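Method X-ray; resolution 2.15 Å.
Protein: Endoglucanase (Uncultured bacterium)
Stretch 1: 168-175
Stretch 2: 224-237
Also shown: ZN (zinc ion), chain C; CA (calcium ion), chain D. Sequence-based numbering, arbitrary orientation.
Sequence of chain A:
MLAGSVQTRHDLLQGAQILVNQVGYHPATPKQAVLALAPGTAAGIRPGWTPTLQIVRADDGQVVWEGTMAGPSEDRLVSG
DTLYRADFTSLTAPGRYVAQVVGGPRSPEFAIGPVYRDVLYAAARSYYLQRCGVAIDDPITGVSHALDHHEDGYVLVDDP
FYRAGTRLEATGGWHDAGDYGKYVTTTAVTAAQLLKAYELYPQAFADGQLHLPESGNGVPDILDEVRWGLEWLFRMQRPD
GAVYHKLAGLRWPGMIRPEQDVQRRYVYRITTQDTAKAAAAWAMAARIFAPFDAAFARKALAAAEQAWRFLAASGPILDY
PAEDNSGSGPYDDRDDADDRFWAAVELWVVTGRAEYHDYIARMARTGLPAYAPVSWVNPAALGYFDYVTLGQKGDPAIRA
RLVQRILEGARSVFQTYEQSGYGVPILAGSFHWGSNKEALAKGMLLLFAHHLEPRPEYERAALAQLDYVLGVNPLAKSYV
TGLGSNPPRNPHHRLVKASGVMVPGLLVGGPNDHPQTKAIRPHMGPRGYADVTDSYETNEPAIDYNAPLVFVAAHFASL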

# COMPACT_ATOMS: atom_id res chain seq x y z
N LEU A 168 0.76 -24.13 -18.25
CA LEU A 168 1.97 -23.60 -17.60
C LEU A 168 1.83 -23.86 -16.13
O LEU A 168 0.75 -23.68 -15.58
N GLU A 169 2.94 -24.16 -15.45
CA GLU A 169 2.87 -24.20 -14.01
C GLU A 169 3.09 -22.82 -13.43
O GLU A 169 4.23 -22.35 -13.33
N ALA A 170 1.99 -22.14 -13.10
CA ALA A 170 2.01 -20.73 -12.72
C ALA A 170 1.12 -20.64 -11.50
O ALA A 170 0.33 -19.73 -11.32
N THR A 171 1.22 -21.66 -10.71
CA THR A 171 0.54 -21.75 -9.47
C THR A 171 1.21 -20.82 -8.43
O THR A 171 2.26 -20.36 -8.67
N GLY A 172 0.58 -20.55 -7.30
CA GLY A 172 1.20 -19.75 -6.22
C GLY A 172 0.89 -18.25 -6.34
O GLY A 172 -0.08 -17.88 -7.01
N GLY A 173 1.75 -17.39 -5.79
CA GLY A 173 1.48 -15.95 -5.79
C GLY A 173 0.36 -15.52 -4.85
O GLY A 173 -0.05 -16.30 -3.96
N TRP A 174 -0.08 -14.27 -4.99
CA TRP A 174 -1.12 -13.70 -4.12
C TRP A 174 -2.41 -13.45 -4.88
O TRP A 174 -2.38 -12.81 -5.93
N HIS A 175 -3.56 -13.83 -4.29
CA HIS A 175 -4.83 -13.23 -4.72
C HIS A 175 -4.70 -11.71 -4.64
O HIS A 175 -4.18 -11.19 -3.64
N ASP A 224 10.49 -13.95 3.40
CA ASP A 224 9.78 -15.15 2.98
C ASP A 224 8.50 -14.80 2.24
O ASP A 224 8.19 -15.42 1.23
N GLU A 225 7.76 -13.81 2.73
CA GLU A 225 6.51 -13.47 2.04
C GLU A 225 6.83 -12.94 0.64
O GLU A 225 6.22 -13.38 -0.34
N VAL A 226 7.69 -11.94 0.58
CA VAL A 226 8.16 -11.40 -0.69
C VAL A 226 8.58 -12.53 -1.64
O VAL A 226 8.31 -12.47 -2.83
N ARG A 227 9.26 -13.54 -1.11
CA ARG A 227 9.78 -14.58 -1.96
C ARG A 227 8.63 -15.39 -2.58
O ARG A 227 8.70 -15.75 -3.73
N TRP A 228 7.57 -15.64 -1.81
CA TRP A 228 6.35 -16.21 -2.35
C TRP A 228 5.91 -15.45 -3.60
O TRP A 228 5.61 -16.05 -4.62
N GLY A 229 5.87 -14.12 -3.52
CA GLY A 229 5.38 -13.35 -4.66
C GLY A 229 6.33 -13.45 -5.83
O GLY A 229 5.92 -13.61 -6.97
N LEU A 230 7.63 -13.38 -5.54
CA LEU A 230 8.64 -13.34 -6.59
C LEU A 230 8.77 -14.68 -7.31
O LEU A 230 9.06 -14.73 -8.51
N GLU A 231 8.59 -15.77 -6.55
CA GLU A 231 8.62 -17.12 -7.12
C GLU A 231 7.49 -17.38 -8.11
O GLU A 231 7.67 -18.04 -9.14
N TRP A 232 6.36 -16.74 -7.85
CA TRP A 232 5.28 -16.70 -8.83
C TRP A 232 5.60 -15.92 -10.08
O TRP A 232 5.34 -16.38 -11.18
N LEU A 233 6.22 -14.74 -9.92
CA LEU A 233 6.82 -14.04 -11.06
C LEU A 233 7.74 -14.91 -11.94
O LEU A 233 7.69 -14.80 -13.17
N PHE A 234 8.64 -15.70 -11.33
CA PHE A 234 9.45 -16.64 -12.10
C PHE A 234 8.56 -17.51 -13.02
O PHE A 234 8.88 -17.70 -14.20
N ARG A 235 7.46 -18.04 -12.48
CA ARG A 235 6.61 -18.96 -13.26
C ARG A 235 5.89 -18.20 -14.37
O ARG A 235 5.40 -18.81 -15.32
N MET A 236 5.79 -16.88 -14.22
CA MET A 236 5.16 -16.01 -15.23
C MET A 236 6.16 -15.52 -16.29
O MET A 236 5.84 -14.66 -17.13
N GLN A 237 7.38 -16.04 -16.23
CA GLN A 237 8.40 -15.63 -17.15
C GLN A 237 8.65 -16.67 -18.24
O GLN A 237 8.90 -17.84 -17.98

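Residues 168–175 form an irregular segment that runs along the helix ending at Arg235, and the two stretches together bury 592 Å². Their backbones come close, with CA atoms 4.8 Å apart between Gly173 and Gly229 and 5.0 Å apart between Ala170 and Arg235. Much of the contact rests on Trp174 from the loop and Arg235 from the helix, with Trp232 and Trp228 adding further contacts from the helix.

Trp174 covers the most surface. Its CA-to-CB bond points sideways, but chi1 in the m well and chi2 of -54° bring the indole against the helix. There the ring nitrogen finds a carboxylate: Trp174 NE1 donates a hydrogen bond to Glu225 OE2 at 2.9 Å, with a nearly straight angle of 161°. Glu225 also starts out sideways and reaches its partner through a t, p conformation. One face of the Trp174 ring lies on Gly229, whose CA sits 3.8 Å from the centroid of the six-membered ring and close to its normal, a CH-pi contact. Close packing here depends on the absence of a side chain, since a CB on Gly229 would lie 2.4 Å from Trp174 CH2. The five-membered rings of Trp174 and Trp228 meet obliquely, their planes inclined at 36°.

Trp228 and Trp232 both point toward the loop with chi1 t, yet their chi2 values of -94° and 66° turn the indoles differently, and each presents its NE1 to a loop carbonyl. Trp228 NE1 donates to Gly173 O at 2.9 Å, and Trp232 NE1 to Ala170 O at 3.0 Å. These bonds give both indole NH groups a partner and tie them to the backbone of a segment that has no regular secondary structure. Gly172 O lies over one face of the Trp232 ring, 3.7 Å from Trp232 CD1. Gly173 CA approaches Trp232 CB to 3.5 Å, and a CB on Gly173 would clash with Trp232 CG at 2.8 Å.

Arg235, the last helical residue, points toward the loop in an extended m, t, t conformation. Its base packs against the backbone, with Arg235 CB 3.2 Å from Glu169 O and 3.8 Å from Ala170 CA. At the far end, Arg235 NH1 makes a weak hydrogen bond to Thr171 O at 3.0 Å. Gly172 leaves room for this guanidinium: a CB there would fall 2.5 Å from Arg235 NH1, and the glycine's own backbone angles would not accommodate one either. A water extends the polar network, accepting from Gly173 N and Arg235 NH1, each 2.9 Å from its oxygen, and donating to Trp228 O, 2.8 Å away. At the base of Arg235, Ala170 CB makes a small apolar contact with Met236 SD at 4.1 Å.

The metals lie outside this interface. His175 NE2 binds zinc at 2.1 Å and Asp224 OD2 binds calcium at 2.5 Å, each ion completing its coordination elsewhere in the structure.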

# COMPACT_ATOMS: atom_id res chain seq x y z
CB LEU A 168 2.05 -22.08 -17.79
CG LEU A 168 2.49 -21.62 -19.17
CD1 LEU A 168 3.17 -20.23 -19.03
CD2 LEU A 168 3.43 -22.64 -19.83
CB GLU A 169 3.85 -25.21 -13.40
CG GLU A 169 3.57 -25.39 -11.90
CD GLU A 169 4.21 -26.61 -11.32
OE1 GLU A 169 3.94 -27.71 -11.83
OE2 GLU A 169 4.93 -26.49 -10.31
CB ALA A 170 1.47 -19.86 -13.86
CB THR A 171 0.55 -23.23 -9.08
OG1 THR A 171 -0.44 -23.48 -8.12
CG2 THR A 171 1.87 -23.64 -8.57
CB TRP A 174 -0.68 -12.35 -3.54
CG TRP A 174 0.59 -12.38 -2.70
CD1 TRP A 174 0.83 -13.17 -1.62
CD2 TRP A 174 1.79 -11.60 -2.91
NE1 TRP A 174 2.11 -12.93 -1.13
CE2 TRP A 174 2.70 -11.96 -1.89
CE3 TRP A 174 2.15 -10.61 -3.82
CZ2 TRP A 174 3.96 -11.35 -1.77
CZ3 TRP A 174 3.41 -9.99 -3.69
CH2 TRP A 174 4.30 -10.38 -2.67
CB HIS A 175 -5.99 -13.70 -3.84
CG HIS A 175 -6.25 -15.16 -3.92
ND1 HIS A 175 -6.69 -15.90 -2.84
CD2 HIS A 175 -6.07 -16.05 -4.94
CE1 HIS A 175 -6.83 -17.16 -3.20
NE2 HIS A 175 -6.46 -17.28 -4.47
CB ASP A 224 9.47 -16.06 4.16
CG ASP A 224 10.73 -16.64 4.79
OD1 ASP A 224 11.62 -17.13 4.04
OD2 ASP A 224 10.87 -16.48 6.01
CB GLU A 225 5.68 -12.45 2.80
CG GLU A 225 4.24 -12.33 2.21
CD GLU A 225 3.45 -13.63 2.40
OE1 GLU A 225 3.54 -14.22 3.50
OE2 GLU A 225 2.81 -14.09 1.42
CB VAL A 226 9.35 -10.44 -0.51
CG1 VAL A 226 10.10 -10.26 -1.82
CG2 VAL A 226 8.86 -9.09 0.06
CB ARG A 227 10.71 -15.51 -1.16
CG ARG A 227 11.54 -16.38 -2.08
CD ARG A 227 11.78 -17.78 -1.56
NE ARG A 227 12.99 -17.85 -0.75
CZ ARG A 227 14.00 -18.70 -0.96
NH1 ARG A 227 14.00 -19.58 -1.96
NH2 ARG A 227 15.04 -18.64 -0.13
CB TRP A 228 5.23 -16.20 -1.31
CG TRP A 228 4.02 -17.04 -1.70
CD1 TRP A 228 2.88 -16.61 -2.33
CD2 TRP A 228 3.85 -18.46 -1.49
NE1 TRP A 228 2.03 -17.67 -2.56
CE2 TRP A 228 2.60 -18.81 -2.05
CE3 TRP A 228 4.63 -19.45 -0.89
CZ2 TRP A 228 2.10 -20.12 -1.99
CZ3 TRP A 228 4.15 -20.77 -0.87
CH2 TRP A 228 2.91 -21.09 -1.42
CB LEU A 230 9.99 -12.95 -6.01
CG LEU A 230 10.04 -11.54 -5.41
CD1 LEU A 230 11.45 -11.30 -4.94
CD2 LEU A 230 9.66 -10.54 -6.51
CB GLU A 231 8.68 -18.17 -6.02
CG GLU A 231 10.08 -18.21 -5.41
CD GLU A 231 10.31 -19.31 -4.38
OE1 GLU A 231 9.35 -19.66 -3.65
OE2 GLU A 231 11.49 -19.74 -4.23
CB TRP A 232 3.99 -16.19 -8.21
CG TRP A 232 2.90 -16.25 -9.19
CD1 TRP A 232 2.36 -17.38 -9.74
CD2 TRP A 232 2.30 -15.14 -9.87
NE1 TRP A 232 1.40 -17.04 -10.66
CE2 TRP A 232 1.38 -15.68 -10.80
CE3 TRP A 232 2.38 -13.76 -9.72
CZ2 TRP A 232 0.58 -14.88 -11.60
CZ3 TRP A 232 1.58 -12.95 -10.54
CH2 TRP A 232 0.71 -13.52 -11.47
CB LEU A 233 7.57 -12.77 -10.60
CG LEU A 233 6.75 -11.64 -9.94
CD1 LEU A 233 7.59 -10.33 -9.85
CD2 LEU A 233 5.39 -11.38 -10.68
CB PHE A 234 10.31 -17.56 -11.20
CG PHE A 234 11.38 -16.84 -10.43
CD1 PHE A 234 12.12 -15.79 -11.00
CD2 PHE A 234 11.73 -17.27 -9.15
CE1 PHE A 234 13.10 -15.12 -10.26
CE2 PHE A 234 12.78 -16.67 -8.44
CZ PHE A 234 13.45 -15.59 -8.99
CB ARG A 235 5.61 -19.68 -12.35
CG ARG A 235 6.25 -20.44 -11.14
CD ARG A 235 5.20 -20.97 -10.14
NE ARG A 235 5.85 -21.48 -8.93
CZ ARG A 235 5.83 -20.91 -7.72
NH1 ARG A 235 4.98 -19.92 -7.40
NH2 ARG A 235 6.59 -21.42 -6.76
CB MET A 236 4.48 -14.82 -14.56
CG MET A 236 3.21 -15.16 -13.77
SD MET A 236 1.89 -15.86 -14.83
CE MET A 236 1.05 -14.36 -15.42
CB GLN A 237 9.72 -15.24 -16.45
CG GLN A 237 10.67 -14.45 -17.38
CD GLN A 237 12.05 -14.16 -16.75
OE1 GLN A 237 12.53 -14.93 -15.90
NE2 GLN A 237 12.70 -13.07 -17.18
ZN ZN C . -6.13 -19.01 -5.55
CA CA D . 11.54 -16.84 8.34
O HOH W 1 4.29 -18.50 -5.00